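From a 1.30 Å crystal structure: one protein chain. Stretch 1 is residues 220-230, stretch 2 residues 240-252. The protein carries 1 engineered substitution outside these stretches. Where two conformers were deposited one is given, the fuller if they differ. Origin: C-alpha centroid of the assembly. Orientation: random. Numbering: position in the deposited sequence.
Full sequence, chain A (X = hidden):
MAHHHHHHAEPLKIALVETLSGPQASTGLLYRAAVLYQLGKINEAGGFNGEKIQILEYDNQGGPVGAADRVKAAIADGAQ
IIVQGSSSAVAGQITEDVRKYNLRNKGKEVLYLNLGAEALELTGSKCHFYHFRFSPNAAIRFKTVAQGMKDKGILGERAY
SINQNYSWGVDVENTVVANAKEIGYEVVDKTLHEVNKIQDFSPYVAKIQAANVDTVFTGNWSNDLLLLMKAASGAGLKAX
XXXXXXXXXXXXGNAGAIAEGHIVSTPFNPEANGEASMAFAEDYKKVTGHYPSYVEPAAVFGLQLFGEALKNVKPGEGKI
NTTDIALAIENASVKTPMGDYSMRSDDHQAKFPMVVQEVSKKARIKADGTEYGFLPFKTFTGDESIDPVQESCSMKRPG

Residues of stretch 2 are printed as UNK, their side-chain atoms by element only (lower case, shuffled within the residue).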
# COMPACT_ATOMS: atom_id res chain seq x y z
N ASN A 220 8.23 -7.92 -4.28
CA ASN A 220 8.94 -7.03 -5.19
C ASN A 220 7.98 -6.09 -5.93
O ASN A 220 6.80 -6.39 -6.10
CB ASN A 220 9.77 -7.82 -6.20
CG ASN A 220 11.00 -8.46 -5.57
OD1 ASN A 220 11.14 -8.50 -4.35
ND2 ASN A 220 11.90 -8.95 -6.41
N TRP A 221 8.52 -4.96 -6.36
CA TRP A 221 7.76 -3.97 -7.11
C TRP A 221 8.74 -3.17 -7.95
O TRP A 221 9.96 -3.37 -7.85
CB TRP A 221 6.98 -3.05 -6.16
CG TRP A 221 7.81 -2.38 -5.10
CD1 TRP A 221 8.31 -2.97 -3.97
CD2 TRP A 221 8.20 -1.01 -5.05
NE1 TRP A 221 9.00 -2.04 -3.23
CE2 TRP A 221 8.95 -0.83 -3.87
CE3 TRP A 221 7.99 0.09 -5.90
CZ2 TRP A 221 9.49 0.41 -3.51
CZ3 TRP A 221 8.54 1.32 -5.53
CH2 TRP A 221 9.27 1.46 -4.35
N SER A 222 8.21 -2.28 -8.78
CA SER A 222 9.03 -1.54 -9.74
C SER A 222 9.84 -2.54 -10.58
O SER A 222 9.36 -3.64 -10.88
CB SER A 222 9.94 -0.52 -9.02
OG SER A 222 10.60 0.34 -9.94
N ASN A 223 11.05 -2.17 -10.97
CA ASN A 223 11.88 -3.05 -11.80
C ASN A 223 12.16 -4.41 -11.19
O ASN A 223 12.30 -5.40 -11.91
CB ASN A 223 13.19 -2.34 -12.16
CG ASN A 223 12.95 -1.03 -12.84
OD1 ASN A 223 13.38 0.03 -12.37
ND2 ASN A 223 12.22 -1.08 -13.95
N ASP A 224 12.21 -4.48 -9.86
CA ASP A 224 12.50 -5.73 -9.18
C ASP A 224 11.39 -6.77 -9.36
O ASP A 224 11.63 -7.95 -9.15
CB ASP A 224 12.76 -5.50 -7.70
CG ASP A 224 14.11 -4.87 -7.45
OD1 ASP A 224 14.98 -4.89 -8.35
OD2 ASP A 224 14.32 -4.37 -6.33
N LEU A 225 10.18 -6.33 -9.71
CA LEU A 225 9.15 -7.27 -10.16
C LEU A 225 9.02 -7.29 -11.69
O LEU A 225 8.94 -8.36 -12.28
CB LEU A 225 7.79 -7.07 -9.48
CG LEU A 225 6.74 -8.16 -9.75
CD1 LEU A 225 7.29 -9.55 -9.45
CD2 LEU A 225 5.49 -7.90 -8.92
N LEU A 226 9.04 -6.12 -12.33
CA LEU A 226 8.92 -6.05 -13.79
C LEU A 226 9.96 -6.91 -14.50
O LEU A 226 9.63 -7.69 -15.41
CB LEU A 226 9.02 -4.60 -14.27
CG LEU A 226 7.88 -3.64 -13.88
CD1 LEU A 226 8.30 -2.18 -14.02
CD2 LEU A 226 6.64 -3.92 -14.72
N LEU A 227 11.22 -6.79 -14.09
CA LEU A 227 12.30 -7.50 -14.77
C LEU A 227 12.39 -8.95 -14.32
O LEU A 227 12.86 -9.81 -15.06
CB LEU A 227 13.64 -6.79 -14.58
CG LEU A 227 13.72 -5.37 -15.15
CD1 LEU A 227 15.11 -4.79 -14.92
CD2 LEU A 227 13.33 -5.35 -16.64
N LEU A 228 11.93 -9.22 -13.10
CA LEU A 228 11.82 -10.58 -12.62
C LEU A 228 10.78 -11.35 -13.45
O LEU A 228 11.03 -12.49 -13.86
CB LEU A 228 11.46 -10.59 -11.13
CG LEU A 228 11.24 -11.95 -10.47
CD1 LEU A 228 12.43 -12.90 -10.67
CD2 LEU A 228 10.93 -11.77 -8.98
N MET A 229 9.63 -10.73 -13.69
CA MET A 229 8.59 -11.33 -14.53
C MET A 229 9.11 -11.57 -15.95
O MET A 229 8.85 -12.62 -16.54
CB MET A 229 7.34 -10.45 -14.58
CG MET A 229 6.59 -10.35 -13.26
SD MET A 229 6.18 -11.94 -12.52
CE MET A 229 4.93 -12.55 -13.66
N LYS A 230 9.83 -10.60 -16.49
CA LYS A 230 10.39 -10.75 -17.83
C LYS A 230 11.34 -11.94 -17.93
O LYS A 230 11.29 -12.73 -18.88
CB LYS A 230 11.09 -9.47 -18.27
CG LYS A 230 11.60 -9.51 -19.69
CD LYS A 230 12.08 -8.15 -20.15
CE LYS A 230 12.60 -8.22 -21.57
NZ LYS A 230 12.86 -6.86 -22.11
N UNK A 240 4.01 -20.29 -10.16
CA UNK A 240 3.25 -19.05 -10.20
C UNK A 240 3.66 -18.15 -9.05
O UNK A 240 3.91 -18.60 -7.93
c UNK A 240 1.28 -20.12 -11.40
c UNK A 240 1.38 -20.25 -13.94
c UNK A 240 1.76 -19.34 -10.17
n UNK A 240 1.80 -19.53 -15.18
c UNK A 240 1.61 -19.38 -12.71
N UNK A 241 3.78 -16.86 -9.35
CA UNK A 241 4.10 -15.88 -8.33
C UNK A 241 2.88 -15.57 -7.46
O UNK A 241 1.77 -15.46 -7.96
c UNK A 241 8.52 -14.89 -10.71
c UNK A 241 6.14 -14.98 -10.92
c UNK A 241 4.61 -14.58 -8.97
c UNK A 241 8.38 -14.60 -9.37
c UNK A 241 5.98 -14.69 -9.58
c UNK A 241 7.41 -15.08 -11.48
c UNK A 241 7.12 -14.50 -8.80
N UNK A 242 3.12 -15.46 -6.16
CA UNK A 242 2.10 -15.01 -5.21
C UNK A 242 2.61 -13.71 -4.62
O UNK A 242 3.64 -13.70 -3.94
c UNK A 242 1.87 -16.06 -4.14
N UNK A 243 1.90 -12.62 -4.90
CA UNK A 243 2.49 -11.30 -4.75
C UNK A 243 1.59 -10.32 -4.02
O UNK A 243 0.39 -10.56 -3.83
o UNK A 243 1.53 -10.27 -6.74
c UNK A 243 3.54 -11.62 -7.04
c UNK A 243 2.77 -10.66 -6.13
N UNK A 244 2.19 -9.19 -3.66
CA UNK A 244 1.46 -8.02 -3.20
C UNK A 244 1.27 -7.00 -4.31
O UNK A 244 0.31 -6.23 -4.25
o UNK A 244 3.60 -7.26 -2.29
c UNK A 244 2.20 -7.37 -2.03
N UNK A 245 2.15 -6.98 -5.31
CA UNK A 245 2.22 -5.84 -6.23
C UNK A 245 2.21 -6.20 -7.72
O UNK A 245 2.57 -5.36 -8.55
c UNK A 245 2.52 -3.39 -2.62
c UNK A 245 4.79 -4.16 -2.49
c UNK A 245 2.45 -3.85 -3.93
c UNK A 245 3.46 -4.98 -5.95
c UNK A 245 3.69 -3.54 -1.90
c UNK A 245 4.70 -4.61 -3.79
c UNK A 245 3.54 -4.47 -4.53
N UNK A 246 1.74 -7.39 -8.07
CA UNK A 246 1.77 -7.77 -9.48
C UNK A 246 0.90 -6.88 -10.37
O UNK A 246 1.17 -6.75 -11.56
c UNK A 246 1.10 -11.22 -11.17
c UNK A 246 1.66 -9.82 -11.06
c UNK A 246 3.15 -9.81 -11.39
c UNK A 246 1.38 -9.23 -9.68
N UNK A 247 -0.13 -6.24 -9.80
CA UNK A 247 -1.01 -5.40 -10.63
C UNK A 247 -0.45 -3.99 -10.89
O UNK A 247 -1.13 -3.16 -11.48
o UNK A 247 -1.54 -4.76 -7.97
c UNK A 247 -2.54 -4.71 -8.71
o UNK A 247 -3.61 -4.17 -8.39
c UNK A 247 -2.44 -5.35 -10.08
N UNK A 248 0.79 -3.72 -10.48
CA UNK A 248 1.46 -2.53 -10.97
C UNK A 248 1.48 -2.58 -12.49
O UNK A 248 1.83 -3.60 -13.07
c UNK A 248 2.90 -2.44 -10.45
c UNK A 248 3.62 -1.23 -11.04
n UNK A 248 5.50 0.24 -10.68
c UNK A 248 4.98 -0.95 -10.42
o UNK A 248 5.53 -1.77 -9.69
N UNK A 249 1.12 -1.46 -13.14
CA UNK A 249 1.14 -1.46 -14.61
C UNK A 249 2.49 -1.90 -15.18
O UNK A 249 3.54 -1.46 -14.69
c UNK A 249 0.56 -0.22 -12.59
c UNK A 249 0.85 -0.00 -14.95
c UNK A 249 -0.02 0.45 -13.81
N UNK A 250 2.44 -2.79 -16.16
CA UNK A 250 3.62 -3.28 -16.86
C UNK A 250 3.96 -4.75 -16.64
O UNK A 250 4.55 -5.40 -17.52
N UNK A 251 3.62 -5.29 -15.47
CA UNK A 251 4.00 -6.66 -15.14
C UNK A 251 3.37 -7.74 -16.01
O UNK A 251 4.03 -8.71 -16.38
o UNK A 251 5.85 -6.41 -12.93
c UNK A 251 3.68 -6.97 -13.68
n UNK A 251 4.12 -5.76 -11.67
c UNK A 251 4.64 -6.35 -12.73
N UNK A 252 2.08 -7.59 -16.32
CA UNK A 252 1.38 -8.60 -17.11
C UNK A 252 1.86 -8.61 -18.56
O UNK A 252 2.04 -9.67 -19.15
c UNK A 252 -0.86 -9.49 -17.85
c UNK A 252 0.04 -9.79 -14.82
c UNK A 252 -0.55 -8.58 -15.51
c UNK A 252 -0.15 -8.45 -16.99
O HOH W 1 4.84 -8.19 -5.19

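Position 240 carries four carbons in a row ending in nitrogen, on a strand and out of reach of stretch 1: Lys240. Position 241 has one carbon leading to a ring of six carbons, pointed toward the helix. Such a ring without heteroatoms is Phe241; its CD2 lies 3.4 Å from Met229 SD and its CE1 3.8 Å from Leu228 CD2, so thioether and leucine methyl both pack obliquely on it. Position 242 holds a single carbon and touches nothing across the contact, hence Ala242. At 243 one carbon bears an oxygen and a carbon, the mark of Thr243, whose hydroxyl works within its own stretch. One carbon and one oxygen at 244 give Ser244.

Position 245 again shows a carbon and a six-carbon ring, lying against the start of stretch 1: Phe245. Its CD2 sits 3.6 Å from Trp221 CB, and Asn220 O meets the ring edge. Its backbone N donates to a water (3.0 Å from N to the water O), which in turn donates to Asn220 O at 2.8 Å, a one-water bridge between two backbones.

Position 246 has four carbons forked at the second, Leu246; CD1 lies 3.9 Å from both Leu225 CD2 and Met229 SD, and its N donates to Thr243 OG1 (3.2 Å). Position 247, two carbons with two oxygens on the second, starts with its CA-to-CB bond away from stretch 1, though its end comes nearer without making contact: Asp247. Position 248 has three carbons, the last with one oxygen and one nitrogen, and is extended toward stretch 1. This is Gln248, whose OE1 accepts from Ser222 N at 2.9 Å.

Three carbons closing onto the backbone nitrogen make 249 Pro249. Position 250 has no side-chain atoms, so it is Gly250: a CB would stand 2.9 Å from Leu226 CD2, and the backbone angles alone call for glycine. Position 251 has two carbons, the second with oxygen and nitrogen: Asn251. Its ND2 donates to Leu246 O (3.1 Å), while OD1 lies 3.2 Å from Leu226 CD2. Four carbons at 252, forked at the first with one arm two carbons long, give Ile252, whose CA-to-CB bond points away while its end comes nearer, still short of contact.

The rule is apolar packing with one direct polar tie. Leu225, Leu228 and Met229 meet Phe241 and Leu246, while Leu226 fits against Gly250 and Asn251. Near the helix start, Gln248 takes up the backbone N of Ser222, whose own side chain makes no capping bond. The loop is braced from within: Phe245 to Gln248 form a type I turn, and Asn251 ties back to Leu246.

Stretch 2 240-252: KFATSFLDQPGNI
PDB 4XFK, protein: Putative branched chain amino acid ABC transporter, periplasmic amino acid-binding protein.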